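Local coordinates for ferric iron-binding protein HitA (PDB 6IWF) that binds ferric iron, probably as a periplasmic solute-binding protein for iron uptake, and is involved in gallium internalization, at residues Ala20-Asp25 and Val245-Ser250; Lys32-Gly37 and Ala42-Glu47; Leu57-Glu60 and Pro64-Arg67; Val150-Gly155 and Pro289-Glu294. One frame throughout, in Å; residues are numbered along the deposited sequence.

Contacts 2 and 3 follow each other along the chain and serve the same sheet; their centres are about 10 Å apart, and R67 of contact 3 lies against A42, S43 and T46 of contact 2. Contact 1 touches both, through A20 on I33 and M248 on Y58. Contact 4 lies farther off, its centre about 32 Å from that of contact 1, and meets contact 3 through I66 and R67 against P289, G293 and E294. Contact 3 borders the iron site: its segment carries E60, which with H12, Y196 and Y197 binds ferric iron in another structure of the protein; no iron is bound here. The T59 side chain is about 11 Å from those of H12 and Y196.

Contact 1: Ala20-Asp25 and Val245-Ser250; sequences AKAFQD and VAFMLS
The carbonyl oxygen of F247, whose ring reaches across to A22 and F23, is gripped twice by S250. S250 OG donates to F247 O over 2.8 Å, in the carbonyl plane and on a lone pair, while the backbone N of S250 bonds to the same oxygen. S250 OG also caps the backbone N of G253, so one serine joins the end of helix 238-248 to the start of helix 251-258. From this anchored turn the F247 ring extends with CG anti to its own backbone N (chi1 178°) and lies on helix 13-27. F247 CE2 stands 3.5 Å from the N of F23, and the same carbon is 3.7 Å from A22 CB, which sits in plane at the ring edge. F23 answers with an offset edge-to-face stack: its edge turns toward the F247 face, centroids 5.7 Å apart and planes at 61°. F244 adds a second edge-to-face partner for F23. Helix 13-27 rests on V31 and I33 of strand 30-35, and helix 238-248 reaches I99 of strand 97-108 through M248. F23 and F247 thus join two helices packed against a central sheet, as is characteristic of the alpha/beta lobes of solute-binding proteins.

Contact 2: Lys32-Gly37 and Ala42-Glu47; sequences KIRKGG and ASQITE
R34 and Q44 join a strand to the helix that follows it, in the strand-turn-helix unit of an alpha/beta lobe. R34 NE donates to Q44 OE1 over 2.7 Å, using a lone pair in the carbonyl plane, although the bond is bent, with 133° at the hydrogen. R34 NH1 adds a weak second bond to Q44 OE1, so the amide oxygen sits at the guanidinium edge, tilted somewhat from its plane. The two flat groups stand nearly perpendicular, 80° apart. A sharp bend in the arginine (chi2 -89°) turns its guanidinium to meet the glutamine chain, which comes extended from the opposite direction. One step outward, Q44 NE2 is hydrogen-bonded to E48 OE2; this probably sets the amide's orientation, with its oxygen toward the arginine. On the strand side, R34 NH2 makes a weak bond to K35 O, and the side chain of Y8 on strand 4-9 touches both R34 and Q44. Strand 30-35 is itself held by parallel pairing with strand 4-9. In the helix, A42 O accepts twice from T46: T46 OG1 lies 2.8 Å from A42 O, and T46 N reaches that oxygen from the opposite face of the carbonyl plane.

Contact 3: Leu57-Glu60 and Pro64-Arg67; sequences LYTE and PLIR
L65 pushes its branched end between L57 and T59 of the strand. L65 CG lies anti to its carbonyl carbon, beside the backbone N (chi1 -59°), which brings the methyls nearer the strand than the start of the side chain suggests. L65 CD2 meets L57 CD2 at 3.8 Å, the two leucines passing obliquely. L65 CD1 approaches T59 OG1 to 3.5 Å, and these two side chains run antiparallel alongside each other. T59 OG1 takes the position between its backbone N and carbonyl carbon (chi1 61°) and is hydrogen-bonded to E61 O. T59 CG2 is 4.4 Å from P64 CB, a looser touch. Helix 63-70 thus covers one side of strand 56-59, which pairs in parallel with strand 4-9 and antiparallel with strand 224-231. E60, a ferric iron ligand in another structure of this protein, immediately follows T59. No metal is bound here, and E60 OE1 is hydrogen-bonded to Y196 OH, E60 N to D38 OD1. L57 and L65 meet carbon to carbon, while the T59 hydroxyl, already bonded to E61 O, lies against L65 without a hydrogen bond across the contact; such packing is consistent with placing E60 at the iron site.

Contact 4: Val150-Gly155 and Pro289-Glu294; sequences VIKLKG and PADLGE
An unusual first torsion in K152 (chi1 -102°), followed by a bend at chi2 (-77°), lifts the lysine chain over to D291. The two side chains cross at about a right angle. They join the C-terminal end of helix 141-154 to the single-turn helix 289-292 at the surface of this solute-binding protein fold. The charged ends make only a long salt bridge, with K152 NZ 3.9 Å from D291 OD1. The carboxylate has a firmer partner in its own turn: D291 OD2 is hydrogen-bonded to the N of T288, a side-chain bond back to the residue just before the helix, as in one half of a capping box. This probably fixes the rotation of the carboxylate, and the lysine charge adds to it more weakly. G155 and G293 are the first residues to leave helical backbone angles, both with positive phi. G155 N bonds to I151 O over 2.8 Å, and the same glycine is the N-cap right before helix 156-169; G293 N closes onto P289 O at 2.9 Å. Closest of all across the contact is a carbon of the lysine, K152 CE, which lies 3.2 Å from the backbone oxygen D291 O.

Contact 1: Ala20-Asp25 and Val245-Ser250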
# COMPACT_ATOMS: atom_id res chain seq x y z
N ALA A 20 9.16 -14.25 -6.41
CA ALA A 20 10.51 -14.82 -6.39
C ALA A 20 10.52 -16.19 -7.04
O ALA A 20 11.46 -16.53 -7.77
CB ALA A 20 11.04 -14.91 -4.95
N LYS A 21 9.48 -16.99 -6.79
CA LYS A 21 9.40 -18.31 -7.40
C LYS A 21 9.25 -18.21 -8.91
O LYS A 21 9.93 -18.92 -9.66
CB LYS A 21 8.23 -19.09 -6.79
CG LYS A 21 8.14 -20.56 -7.26
CD LYS A 21 9.51 -21.23 -7.24
CE LYS A 21 9.40 -22.73 -6.97
NZ LYS A 21 10.57 -23.50 -7.51
N ALA A 22 8.36 -17.33 -9.38
CA ALA A 22 8.15 -17.18 -10.81
C ALA A 22 9.42 -16.75 -11.53
O ALA A 22 9.74 -17.27 -12.60
CB ALA A 22 7.01 -16.20 -11.08
N PHE A 23 10.15 -15.78 -10.96
CA PHE A 23 11.40 -15.34 -11.59
C PHE A 23 12.43 -16.46 -11.60
O PHE A 23 13.13 -16.66 -12.61
CB PHE A 23 11.96 -14.12 -10.85
CG PHE A 23 13.16 -13.51 -11.49
CD1 PHE A 23 13.03 -12.72 -12.62
CD2 PHE A 23 14.43 -13.71 -10.95
CE1 PHE A 23 14.13 -12.15 -13.21
CE2 PHE A 23 15.53 -13.13 -11.53
CZ PHE A 23 15.39 -12.35 -12.66
N GLN A 24 12.55 -17.20 -10.49
CA GLN A 24 13.53 -18.27 -10.36
C GLN A 24 13.27 -19.39 -11.36
O GLN A 24 14.20 -19.95 -11.94
CB GLN A 24 13.52 -18.78 -8.92
CG GLN A 24 14.44 -19.94 -8.60
CD GLN A 24 14.53 -20.19 -7.10
OE1 GLN A 24 15.00 -19.33 -6.34
NE2 GLN A 24 14.05 -21.35 -6.66
N ASP A 25 11.99 -19.73 -11.56
CA ASP A 25 11.64 -20.76 -12.54
C ASP A 25 11.91 -20.29 -13.97
O ASP A 25 12.35 -21.08 -14.82
CB ASP A 25 10.18 -21.16 -12.37
CG ASP A 25 9.89 -21.76 -11.01
OD1 ASP A 25 10.82 -21.87 -10.18
OD2 ASP A 25 8.72 -22.13 -10.76
N VAL A 245 13.10 -6.52 -11.70
CA VAL A 245 12.06 -5.50 -11.59
C VAL A 245 11.24 -5.45 -12.87
O VAL A 245 10.01 -5.34 -12.83
CB VAL A 245 12.65 -4.12 -11.24
CG1 VAL A 245 11.57 -3.06 -11.30
CG2 VAL A 245 13.23 -4.15 -9.84
N ALA A 246 11.89 -5.60 -14.02
CA ALA A 246 11.16 -5.69 -15.28
C ALA A 246 10.20 -6.88 -15.28
O ALA A 246 9.07 -6.78 -15.77
CB ALA A 246 12.14 -5.78 -16.45
N PHE A 247 10.62 -8.01 -14.71
CA PHE A 247 9.75 -9.18 -14.68
C PHE A 247 8.55 -8.97 -13.76
O PHE A 247 7.47 -9.51 -14.01
CB PHE A 247 10.56 -10.42 -14.28
CG PHE A 247 9.75 -11.67 -14.17
CD1 PHE A 247 9.41 -12.39 -15.30
CD2 PHE A 247 9.33 -12.12 -12.93
CE1 PHE A 247 8.65 -13.53 -15.20
CE2 PHE A 247 8.57 -13.27 -12.82
CZ PHE A 247 8.24 -13.98 -13.97
N MET A 248 8.71 -8.14 -12.73
CA MET A 248 7.57 -7.85 -11.86
C MET A 248 6.44 -7.18 -12.63
O MET A 248 5.28 -7.27 -12.22
CB MET A 248 8.00 -6.97 -10.69
CG MET A 248 9.09 -7.59 -9.83
SD MET A 248 9.51 -6.45 -8.49
CE MET A 248 8.09 -6.71 -7.42
N LEU A 249 6.77 -6.48 -13.72
CA LEU A 249 5.80 -5.76 -14.54
C LEU A 249 5.53 -6.47 -15.86
O LEU A 249 4.85 -5.90 -16.72
CB LEU A 249 6.28 -4.34 -14.80
CG LEU A 249 6.12 -3.47 -13.56
CD1 LEU A 249 7.06 -2.29 -13.65
CD2 LEU A 249 4.67 -3.02 -13.43
N SER A 250 6.06 -7.67 -16.05
CA SER A 250 5.62 -8.49 -17.16
C SER A 250 4.21 -9.03 -16.89
O SER A 250 3.73 -9.04 -15.76
CB SER A 250 6.58 -9.65 -17.41
OG SER A 250 6.54 -10.60 -16.36

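Contact 2: Lys32-Gly37 and Ala42-Glu47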
# COMPACT_ATOMS: atom_id res chain seq x y z
N LYS A 32 16.86 -14.99 -2.95
CA LYS A 32 16.80 -15.06 -1.50
C LYS A 32 15.99 -13.88 -0.99
O LYS A 32 16.13 -12.77 -1.51
CB LYS A 32 18.22 -15.03 -0.92
CG LYS A 32 18.32 -15.14 0.58
CD LYS A 32 19.74 -14.82 1.04
CE LYS A 32 19.93 -15.15 2.52
NZ LYS A 32 18.75 -14.76 3.34
N ILE A 33 15.13 -14.11 0.01
CA ILE A 33 14.19 -13.08 0.48
C ILE A 33 14.49 -12.72 1.93
O ILE A 33 14.44 -13.58 2.82
CB ILE A 33 12.72 -13.51 0.34
CG1 ILE A 33 12.40 -13.85 -1.12
CG2 ILE A 33 11.78 -12.40 0.86
CD1 ILE A 33 10.95 -14.20 -1.35
N ARG A 34 14.75 -11.43 2.16
CA ARG A 34 14.84 -10.86 3.50
C ARG A 34 13.50 -10.18 3.79
O ARG A 34 13.16 -9.18 3.16
CB ARG A 34 16.01 -9.88 3.60
CG ARG A 34 16.51 -9.63 5.01
CD ARG A 34 15.77 -8.49 5.67
NE ARG A 34 16.46 -7.99 6.86
CZ ARG A 34 16.24 -8.43 8.09
NH1 ARG A 34 16.91 -7.93 9.12
NH2 ARG A 34 15.33 -9.39 8.30
N LYS A 35 12.73 -10.74 4.72
CA LYS A 35 11.41 -10.23 5.02
C LYS A 35 11.49 -9.18 6.12
O LYS A 35 12.21 -9.35 7.10
CB LYS A 35 10.49 -11.37 5.46
CG LYS A 35 9.07 -10.94 5.70
CD LYS A 35 8.35 -10.63 4.39
CE LYS A 35 6.99 -10.01 4.65
NZ LYS A 35 7.05 -8.53 4.80
N GLY A 36 10.75 -8.09 5.94
CA GLY A 36 10.70 -7.06 6.96
C GLY A 36 9.59 -6.08 6.66
O GLY A 36 8.90 -6.18 5.64
N GLY A 37 9.41 -5.13 7.57
CA GLY A 37 8.53 -4.01 7.28
C GLY A 37 9.23 -2.99 6.40
O GLY A 37 10.46 -2.87 6.42
N ALA A 42 13.97 -0.13 4.78
CA ALA A 42 14.60 1.09 4.28
C ALA A 42 15.67 1.58 5.26
O ALA A 42 16.74 2.04 4.84
CB ALA A 42 13.54 2.16 4.03
N SER A 43 15.40 1.47 6.56
CA SER A 43 16.42 1.85 7.55
C SER A 43 17.61 0.91 7.50
O SER A 43 18.75 1.36 7.64
CB SER A 43 15.82 1.88 8.95
OG SER A 43 14.87 2.92 9.05
N GLN A 44 17.38 -0.38 7.31
CA GLN A 44 18.48 -1.32 7.20
C GLN A 44 19.35 -0.99 6.00
O GLN A 44 20.59 -0.95 6.10
CB GLN A 44 17.96 -2.75 7.10
CG GLN A 44 19.06 -3.82 7.12
CD GLN A 44 18.49 -5.23 7.07
OE1 GLN A 44 17.31 -5.44 7.37
NE2 GLN A 44 19.33 -6.19 6.69
N ILE A 45 18.72 -0.73 4.85
CA ILE A 45 19.49 -0.36 3.66
C ILE A 45 20.28 0.91 3.91
O ILE A 45 21.45 1.02 3.52
CB ILE A 45 18.57 -0.22 2.44
CG1 ILE A 45 18.07 -1.60 2.00
CG2 ILE A 45 19.31 0.47 1.29
CD1 ILE A 45 16.88 -1.56 1.02
N THR A 46 19.66 1.89 4.57
CA THR A 46 20.35 3.14 4.87
C THR A 46 21.57 2.90 5.77
O THR A 46 22.64 3.48 5.54
CB THR A 46 19.38 4.13 5.50
OG1 THR A 46 18.30 4.39 4.60
CG2 THR A 46 20.07 5.45 5.83
N GLU A 47 21.44 2.02 6.77
CA GLU A 47 22.57 1.75 7.66
C GLU A 47 23.61 0.84 7.03
O GLU A 47 24.81 1.04 7.23
CB GLU A 47 22.08 1.14 8.98
CG GLU A 47 20.88 1.84 9.56
CD GLU A 47 20.56 1.50 11.00
OE1 GLU A 47 21.34 0.76 11.64
OE2 GLU A 47 19.50 1.96 11.50

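Contact 3: Leu57-Glu60 and Pro64-Arg67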
# COMPACT_ATOMS: atom_id res chain seq x y z
N LEU A 57 14.49 -3.89 -3.77
CA LEU A 57 13.60 -3.59 -2.66
C LEU A 57 12.17 -3.55 -3.17
O LEU A 57 11.89 -2.94 -4.20
CB LEU A 57 13.96 -2.26 -2.02
CG LEU A 57 13.00 -1.73 -0.94
CD1 LEU A 57 13.00 -2.60 0.30
CD2 LEU A 57 13.36 -0.29 -0.59
N TYR A 58 11.26 -4.20 -2.44
CA TYR A 58 9.85 -4.28 -2.81
C TYR A 58 9.06 -3.84 -1.59
O TYR A 58 9.20 -4.45 -0.52
CB TYR A 58 9.51 -5.73 -3.20
CG TYR A 58 8.12 -6.01 -3.74
CD1 TYR A 58 7.28 -5.01 -4.20
CD2 TYR A 58 7.67 -7.32 -3.79
CE1 TYR A 58 6.01 -5.32 -4.71
CE2 TYR A 58 6.42 -7.64 -4.28
CZ TYR A 58 5.60 -6.65 -4.73
OH TYR A 58 4.36 -7.01 -5.22
N THR A 59 8.30 -2.75 -1.72
CA THR A 59 7.60 -2.18 -0.57
C THR A 59 6.09 -2.15 -0.79
O THR A 59 5.60 -2.04 -1.91
CB THR A 59 8.08 -0.76 -0.26
OG1 THR A 59 7.83 0.10 -1.38
CG2 THR A 59 9.57 -0.76 0.10
N GLU A 60 5.37 -2.21 0.33
CA GLU A 60 3.92 -2.04 0.33
C GLU A 60 3.51 -0.64 -0.08
O GLU A 60 2.46 -0.45 -0.71
CB GLU A 60 3.37 -2.35 1.72
CG GLU A 60 2.56 -3.61 1.82
CD GLU A 60 1.68 -3.60 3.04
OE1 GLU A 60 0.45 -3.70 2.87
OE2 GLU A 60 2.22 -3.48 4.16
N PRO A 64 8.79 4.97 1.68
CA PRO A 64 10.19 4.49 1.80
C PRO A 64 10.98 4.59 0.51
O PRO A 64 12.21 4.80 0.56
CB PRO A 64 10.03 3.02 2.24
CG PRO A 64 8.65 2.93 2.77
CD PRO A 64 7.84 3.88 1.99
N LEU A 65 10.33 4.41 -0.65
CA LEU A 65 11.06 4.52 -1.91
C LEU A 65 11.42 5.96 -2.21
O LEU A 65 12.52 6.24 -2.70
CB LEU A 65 10.24 3.93 -3.05
CG LEU A 65 9.84 2.46 -2.91
CD1 LEU A 65 8.85 2.09 -4.02
CD2 LEU A 65 11.08 1.60 -2.97
N ILE A 66 10.50 6.89 -1.93
CA ILE A 66 10.79 8.30 -2.13
C ILE A 66 11.94 8.71 -1.22
O ILE A 66 12.83 9.45 -1.63
CB ILE A 66 9.52 9.15 -1.91
CG1 ILE A 66 8.52 8.87 -3.05
CG2 ILE A 66 9.86 10.64 -1.86
CD1 ILE A 66 7.15 9.40 -2.79
N ARG A 67 11.96 8.17 0.01
CA ARG A 67 13.05 8.45 0.95
C ARG A 67 14.38 7.95 0.40
O ARG A 67 15.36 8.71 0.33
CB ARG A 67 12.75 7.81 2.31
CG ARG A 67 13.90 7.85 3.34
CD ARG A 67 13.71 6.82 4.48
NE ARG A 67 14.86 6.77 5.38
CZ ARG A 67 15.07 5.82 6.28
NH1 ARG A 67 14.21 4.82 6.42
NH2 ARG A 67 16.15 5.86 7.05

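Contact 4: Val150-Gly155 and Pro289-Glu294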
# COMPACT_ATOMS: atom_id res chain seq x y z
N VAL A 150 -5.16 13.66 3.96
CA VAL A 150 -6.06 14.64 4.58
C VAL A 150 -5.34 15.98 4.71
O VAL A 150 -5.93 17.04 4.45
CB VAL A 150 -6.60 14.12 5.92
CG1 VAL A 150 -7.45 15.20 6.62
CG2 VAL A 150 -7.44 12.86 5.73
N ILE A 151 -4.07 15.97 5.12
CA ILE A 151 -3.32 17.23 5.21
C ILE A 151 -3.28 17.93 3.86
O ILE A 151 -3.51 19.14 3.76
CB ILE A 151 -1.90 16.99 5.74
CG1 ILE A 151 -1.95 16.53 7.19
CG2 ILE A 151 -1.06 18.28 5.62
CD1 ILE A 151 -0.61 16.04 7.72
N LYS A 152 -3.01 17.16 2.81
CA LYS A 152 -2.84 17.73 1.47
C LYS A 152 -4.16 18.28 0.92
O LYS A 152 -4.17 19.34 0.27
CB LYS A 152 -2.26 16.67 0.55
CG LYS A 152 -0.78 16.83 0.28
CD LYS A 152 -0.57 17.94 -0.73
CE LYS A 152 0.68 17.70 -1.55
NZ LYS A 152 0.68 18.50 -2.80
N LEU A 153 -5.27 17.58 1.17
CA LEU A 153 -6.55 17.95 0.61
C LEU A 153 -7.30 18.97 1.45
O LEU A 153 -8.01 19.82 0.89
CB LEU A 153 -7.44 16.71 0.44
CG LEU A 153 -6.85 15.67 -0.53
CD1 LEU A 153 -7.59 14.34 -0.38
CD2 LEU A 153 -6.90 16.17 -1.98
N LYS A 154 -7.15 18.92 2.78
CA LYS A 154 -7.95 19.73 3.68
C LYS A 154 -7.13 20.71 4.49
O LYS A 154 -7.71 21.65 5.07
CB LYS A 154 -8.76 18.83 4.62
CG LYS A 154 -9.60 17.81 3.91
CD LYS A 154 -10.73 18.48 3.13
CE LYS A 154 -11.68 17.44 2.55
NZ LYS A 154 -12.69 18.07 1.63
N GLY A 155 -5.82 20.57 4.53
CA GLY A 155 -4.97 21.48 5.27
C GLY A 155 -4.63 20.96 6.65
O GLY A 155 -5.29 20.08 7.20
N PRO A 289 1.79 9.48 -5.91
CA PRO A 289 2.86 9.18 -4.96
C PRO A 289 3.72 10.38 -4.63
O PRO A 289 4.08 10.59 -3.46
CB PRO A 289 3.65 8.08 -5.68
CG PRO A 289 2.62 7.36 -6.47
CD PRO A 289 1.65 8.43 -6.94
N ALA A 290 4.03 11.20 -5.63
CA ALA A 290 4.87 12.38 -5.40
C ALA A 290 4.16 13.38 -4.50
O ALA A 290 4.80 14.04 -3.67
CB ALA A 290 5.25 13.01 -6.74
N ASP A 291 2.84 13.53 -4.66
CA ASP A 291 2.08 14.44 -3.81
C ASP A 291 2.18 14.03 -2.34
O ASP A 291 2.31 14.89 -1.47
CB ASP A 291 0.61 14.47 -4.24
CG ASP A 291 0.41 15.14 -5.58
OD1 ASP A 291 1.15 16.10 -5.90
OD2 ASP A 291 -0.50 14.71 -6.33
N LEU A 292 2.12 12.72 -2.05
CA LEU A 292 2.20 12.26 -0.67
C LEU A 292 3.63 12.27 -0.14
O LEU A 292 3.85 12.46 1.06
CB LEU A 292 1.62 10.86 -0.55
CG LEU A 292 0.21 10.64 -1.13
CD1 LEU A 292 -0.13 9.14 -1.20
CD2 LEU A 292 -0.80 11.37 -0.28
N GLY A 293 4.61 12.05 -1.02
CA GLY A 293 6.01 12.14 -0.61
C GLY A 293 6.36 11.15 0.47
O GLY A 293 5.87 10.01 0.50
N GLU A 294 7.23 11.58 1.40
CA GLU A 294 7.61 10.73 2.52
C GLU A 294 6.59 10.79 3.65
O GLU A 294 6.78 10.10 4.67
CB GLU A 294 9.00 11.14 3.04
CG GLU A 294 10.11 10.85 2.02
CD GLU A 294 11.48 11.40 2.42
OE1 GLU A 294 12.11 12.10 1.59
OE2 GLU A 294 11.92 11.11 3.55